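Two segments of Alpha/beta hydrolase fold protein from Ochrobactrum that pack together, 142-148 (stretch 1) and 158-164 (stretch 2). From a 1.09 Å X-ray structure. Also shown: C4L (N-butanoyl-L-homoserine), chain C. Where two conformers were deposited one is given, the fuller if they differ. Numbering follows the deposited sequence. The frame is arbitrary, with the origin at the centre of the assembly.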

ATOM      1  N   PRO A 142      -0.970  -8.394  19.461  1.00 18.09           N
ATOM      2  CA  PRO A 142      -0.987  -7.076  20.106  1.00 17.76           C
ATOM      3  C   PRO A 142      -0.711  -5.921  19.149  1.00 18.52           C
ATOM      4  O   PRO A 142      -1.237  -4.829  19.348  1.00 20.35           O
ATOM      5  CB  PRO A 142       0.126  -7.187  21.155  1.00 19.75           C
ATOM      6  CG  PRO A 142       1.023  -8.248  20.646  1.00 21.00           C
ATOM      7  CD  PRO A 142       0.130  -9.235  19.958  1.00 19.44           C
ATOM      8  N   ASP A 143       0.103  -6.145  18.130  1.00 16.81           N
ATOM      9  CA  ASP A 143       0.373  -5.077  17.185  1.00 15.67           C
ATOM     10  C   ASP A 143      -0.744  -4.969  16.153  1.00 15.58           C
ATOM     11  O   ASP A 143      -1.114  -3.870  15.738  1.00 16.21           O
ATOM     12  CB  ASP A 143       1.737  -5.278  16.536  1.00 17.05           C
ATOM     13  CG  ASP A 143       2.869  -5.062  17.515  1.00 18.38           C
ATOM     14  OD1 ASP A 143       2.875  -3.999  18.165  1.00 20.00           O
ATOM     15  OD2 ASP A 143       3.736  -5.952  17.651  1.00 20.52           O
ATOM     16  N   MET A 144      -1.286  -6.114  15.753  1.00 16.39           N
ATOM     17  CA  MET A 144      -2.445  -6.142  14.873  1.00 16.43           C
ATOM     18  C   MET A 144      -3.596  -5.368  15.509  1.00 17.76           C
ATOM     19  O   MET A 144      -4.353  -4.676  14.825  1.00 18.45           O
ATOM     20  CB  MET A 144      -2.863  -7.587  14.595  1.00 17.47           C
ATOM     21  CG  MET A 144      -4.047  -7.723  13.661  1.00 17.50           C
ATOM     22  SD  MET A 144      -3.677  -7.167  11.988  1.00 18.23           S
ATOM     23  CE  MET A 144      -5.303  -6.655  11.456  1.00 20.16           C
ATOM     24  N   ALA A 145      -3.716  -5.484  16.828  1.00 18.48           N
ATOM     25  CA  ALA A 145      -4.768  -4.808  17.573  1.00 18.95           C
ATOM     26  C   ALA A 145      -4.636  -3.287  17.502  1.00 18.81           C
ATOM     27  O   ALA A 145      -5.623  -2.565  17.611  1.00 22.67           O
ATOM     28  CB  ALA A 145      -4.769  -5.276  19.021  1.00 20.45           C
ATOM     29  N   LEU A 146      -3.411  -2.804  17.323  1.00 15.82           N
ATOM     30  CA  LEU A 146      -3.147  -1.368  17.268  1.00 14.40           C
ATOM     31  C   LEU A 146      -3.599  -0.714  15.959  1.00 14.38           C
ATOM     32  O   LEU A 146      -3.748   0.504  15.898  1.00 14.39           O
ATOM     33  CB  LEU A 146      -1.658  -1.085  17.482  1.00 14.72           C
ATOM     34  CG  LEU A 146      -1.116  -1.369  18.883  1.00 16.33           C
ATOM     35  CD1 LEU A 146       0.386  -1.129  18.917  1.00 16.80           C
ATOM     36  CD2 LEU A 146      -1.821  -0.510  19.921  1.00 17.58           C
ATOM     37  N   ALA A 147      -3.793  -1.518  14.915  1.00 14.52           N
ATOM     38  CA  ALA A 147      -4.161  -0.991  13.597  1.00 14.34           C
ATOM     39  C   ALA A 147      -5.393  -0.082  13.634  1.00 13.20           C
ATOM     40  O   ALA A 147      -5.496   0.869  12.859  1.00 12.82           O
ATOM     41  CB  ALA A 147      -4.371  -2.129  12.603  1.00 15.60           C
ATOM     42  N   GLY A 148      -6.321  -0.381  14.539  1.00 13.61           N
ATOM     43  CA  GLY A 148      -7.549   0.386  14.663  1.00 13.97           C
ATOM     44  C   GLY A 148      -7.667   1.184  15.944  1.00 14.15           C
ATOM     45  O   GLY A 148      -8.754   1.637  16.295  1.00 15.09           O
ATOM     46  N   GLU A 158       6.329   2.672  19.256  1.00 17.54           N
ATOM     47  CA  GLU A 158       7.514   1.870  18.999  1.00 17.62           C
ATOM     48  C   GLU A 158       7.158   0.449  18.571  1.00 16.06           C
ATOM     49  O   GLU A 158       7.715  -0.070  17.599  1.00 15.97           O
ATOM     50  CB  GLU A 158       8.433   1.834  20.217  1.00 18.72           C
ATOM     51  CG  GLU A 158       9.627   0.943  19.969  1.00 20.10           C
ATOM     52  CD  GLU A 158      10.691   1.049  21.032  1.00 22.50           C
ATOM     53  OE1 GLU A 158      10.521   1.825  21.996  1.00 24.22           O
ATOM     54  OE2 GLU A 158      11.705   0.347  20.891  1.00 22.34           O
ATOM     55  N   SER A 159       6.218  -0.179  19.273  1.00 16.07           N
ATOM     56  CA  SER A 159       5.848  -1.547  18.940  0.85 16.14           C
ATOM     57  C   SER A 159       5.263  -1.631  17.537  1.00 15.64           C
ATOM     58  O   SER A 159       5.616  -2.524  16.768  1.00 15.54           O
ATOM     59  CB  SER A 159       4.862  -2.125  19.954  0.85 16.88           C
ATOM     60  OG  SER A 159       4.822  -3.539  19.860  0.85 18.65           O
ATOM     61  N   TYR A 160       4.367  -0.703  17.209  1.00 14.79           N
ATOM     62  CA  TYR A 160       3.749  -0.706  15.890  1.00 14.18           C
ATOM     63  C   TYR A 160       4.775  -0.423  14.798  1.00 14.01           C
ATOM     64  O   TYR A 160       4.788  -1.093  13.768  1.00 14.02           O
ATOM     65  CB  TYR A 160       2.580   0.286  15.811  1.00 14.60           C
ATOM     66  CG  TYR A 160       1.631  -0.018  14.671  1.00 13.65           C
ATOM     67  CD1 TYR A 160       0.887  -1.189  14.668  1.00 13.79           C
ATOM     68  CD2 TYR A 160       1.489   0.850  13.594  1.00 14.40           C
ATOM     69  CE1 TYR A 160       0.030  -1.490  13.635  1.00 14.40           C
ATOM     70  CE2 TYR A 160       0.619   0.556  12.548  1.00 13.64           C
ATOM     71  CZ  TYR A 160      -0.102  -0.618  12.580  1.00 13.95           C
ATOM     72  OH  TYR A 160      -0.958  -0.928  11.551  1.00 14.71           O
ATOM     73  N   ALA A 161       5.626   0.573  15.017  1.00 13.69           N
ATOM     74  CA  ALA A 161       6.653   0.920  14.039  1.00 14.01           C
ATOM     75  C   ALA A 161       7.601  -0.245  13.793  1.00 13.48           C
ATOM     76  O   ALA A 161       7.947  -0.557  12.646  1.00 13.37           O
ATOM     77  CB  ALA A 161       7.430   2.142  14.494  1.00 15.08           C
ATOM     78  N   ARG A 162       8.039  -0.886  14.871  1.00 13.44           N
ATOM     79  CA  ARG A 162       8.979  -1.989  14.731  1.00 13.27           C
ATOM     80  C   ARG A 162       8.350  -3.182  14.013  1.00 12.72           C
ATOM     81  O   ARG A 162       8.979  -3.795  13.161  1.00 13.75           O
ATOM     82  CB  ARG A 162       9.541  -2.402  16.092  1.00 14.44           C
ATOM     83  CG  ARG A 162      10.512  -1.388  16.673  1.00 14.95           C
ATOM     84  CD  ARG A 162      11.200  -1.930  17.912  1.00 16.22           C
ATOM     85  NE  ARG A 162      12.146  -0.970  18.481  1.00 16.91           N
ATOM     86  CZ  ARG A 162      13.389  -0.790  18.052  1.00 18.56           C
ATOM     87  NH1 ARG A 162      13.855  -1.513  17.044  1.00 18.94           N
ATOM     88  NH2 ARG A 162      14.172   0.113  18.633  1.00 20.08           N
ATOM     89  N   SER A 163       7.107  -3.506  14.352  0.83 12.98           N
ATOM     90  CA  SER A 163       6.464  -4.675  13.760  0.83 13.33           C
ATOM     91  C   SER A 163       6.065  -4.451  12.299  0.83 12.32           C
ATOM     92  O   SER A 163       6.189  -5.350  11.473  0.83 13.27           O
ATOM     93  CB  SER A 163       5.254  -5.113  14.587  0.83 14.63           C
ATOM     94  OG  SER A 163       4.301  -4.072  14.683  0.83 15.16           O
ATOM     95  N   THR A 164       5.588  -3.254  11.974  1.00 10.45           N
ATOM     96  CA  THR A 164       5.210  -2.972  10.592  1.00 10.53           C
ATOM     97  C   THR A 164       6.411  -2.809   9.667  1.00  9.96           C
ATOM     98  O   THR A 164       6.360  -3.232   8.515  1.00  9.77           O
ATOM     99  CB  THR A 164       4.293  -1.733  10.447  1.00 11.41           C
ATOM    100  OG1 THR A 164       4.947  -0.574  10.979  1.00 11.64           O
ATOM    101  CG2 THR A 164       2.947  -1.958  11.121  1.00 12.34           C
TER
HETATM  102  O1  C4L C 301       0.656  -2.140   7.874  0.72  9.92           O
HETATM  103  C4  C4L C 301      -0.563  -1.918   7.679  0.85  9.36           C
HETATM  104  O2  C4L C 301      -0.988  -1.100   6.832  0.85  8.67           O
HETATM  105  C3  C4L C 301      -1.588  -2.648   8.516  0.91 10.65           C
HETATM  106  C2  C4L C 301      -1.039  -3.983   9.036  0.84 11.51           C
HETATM  107  C1  C4L C 301      -1.818  -4.499  10.234  0.63 12.25           C
HETATM  108  O3  C4L C 301      -1.534  -3.696  11.391  0.69 12.69           O
HETATM  109  N1  C4L C 301      -2.820  -2.927   7.772  0.94 10.48           N
HETATM  110  C5  C4L C 301      -3.952  -2.245   7.975  0.91  9.72           C
HETATM  111  O4  C4L C 301      -4.060  -1.349   8.802  0.84  9.91           O
HETATM  112  C6  C4L C 301      -5.144  -2.640   7.134  1.00 10.69           C
HETATM  113  C7  C4L C 301      -6.365  -2.799   8.033  0.65 12.02           C
HETATM  114  C8  C4L C 301      -6.213  -3.943   9.029  0.71 12.15           C
HETATM  115  O   HOH W   1       6.640  -5.074  17.781  0.57 20.61           O

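A small contact, burying about 270 Å² over both sides, joins a helix (158–164) to a turning segment (142–148) through one short polar bond at Asp143 and the ring of Tyr160, which runs on to the bound ligand. The helix is regular, with Ser163 N bonding Ser159 O at 3.0 Å; residues 142–147 have helical torsions, and Leu146 N bonds Asp143 O at 3.0 Å. The backbones come closest at Asp143 and Tyr160, whose CA atoms lie 5.7 Å apart. Asp143 points toward the helix, and its OD1 accepts a hydrogen bond from Ser159 OG at 2.6 Å, a short distance that suits a hydroxyl facing a carboxylate. Water 1 adds a bridge, donating to Asp143 OD2 (3.0 Å) and to Ser159 O (2.9 Å). Ser163, one turn on, brings OG to 3.3 Å from Asp143 CG. The CA-to-CB bond of Tyr160 points sideways, but the end of the side chain comes nearer the segment: Asp143 O meets the ring edge, 3.4 Å from Tyr160 CE1, while Leu146 CB makes apolar contact with Tyr160 CD1 at 3.8 Å. Further out, Ala147 CB sits 3.8 Å from Tyr160 OH. Tyr160 OH and O3 of N-butanoyl-L-homoserine share a hydrogen bond at 2.8 Å, and Ala147 CB lies 3.5 Å from the same O3, so both stretches touch this end of the ligand.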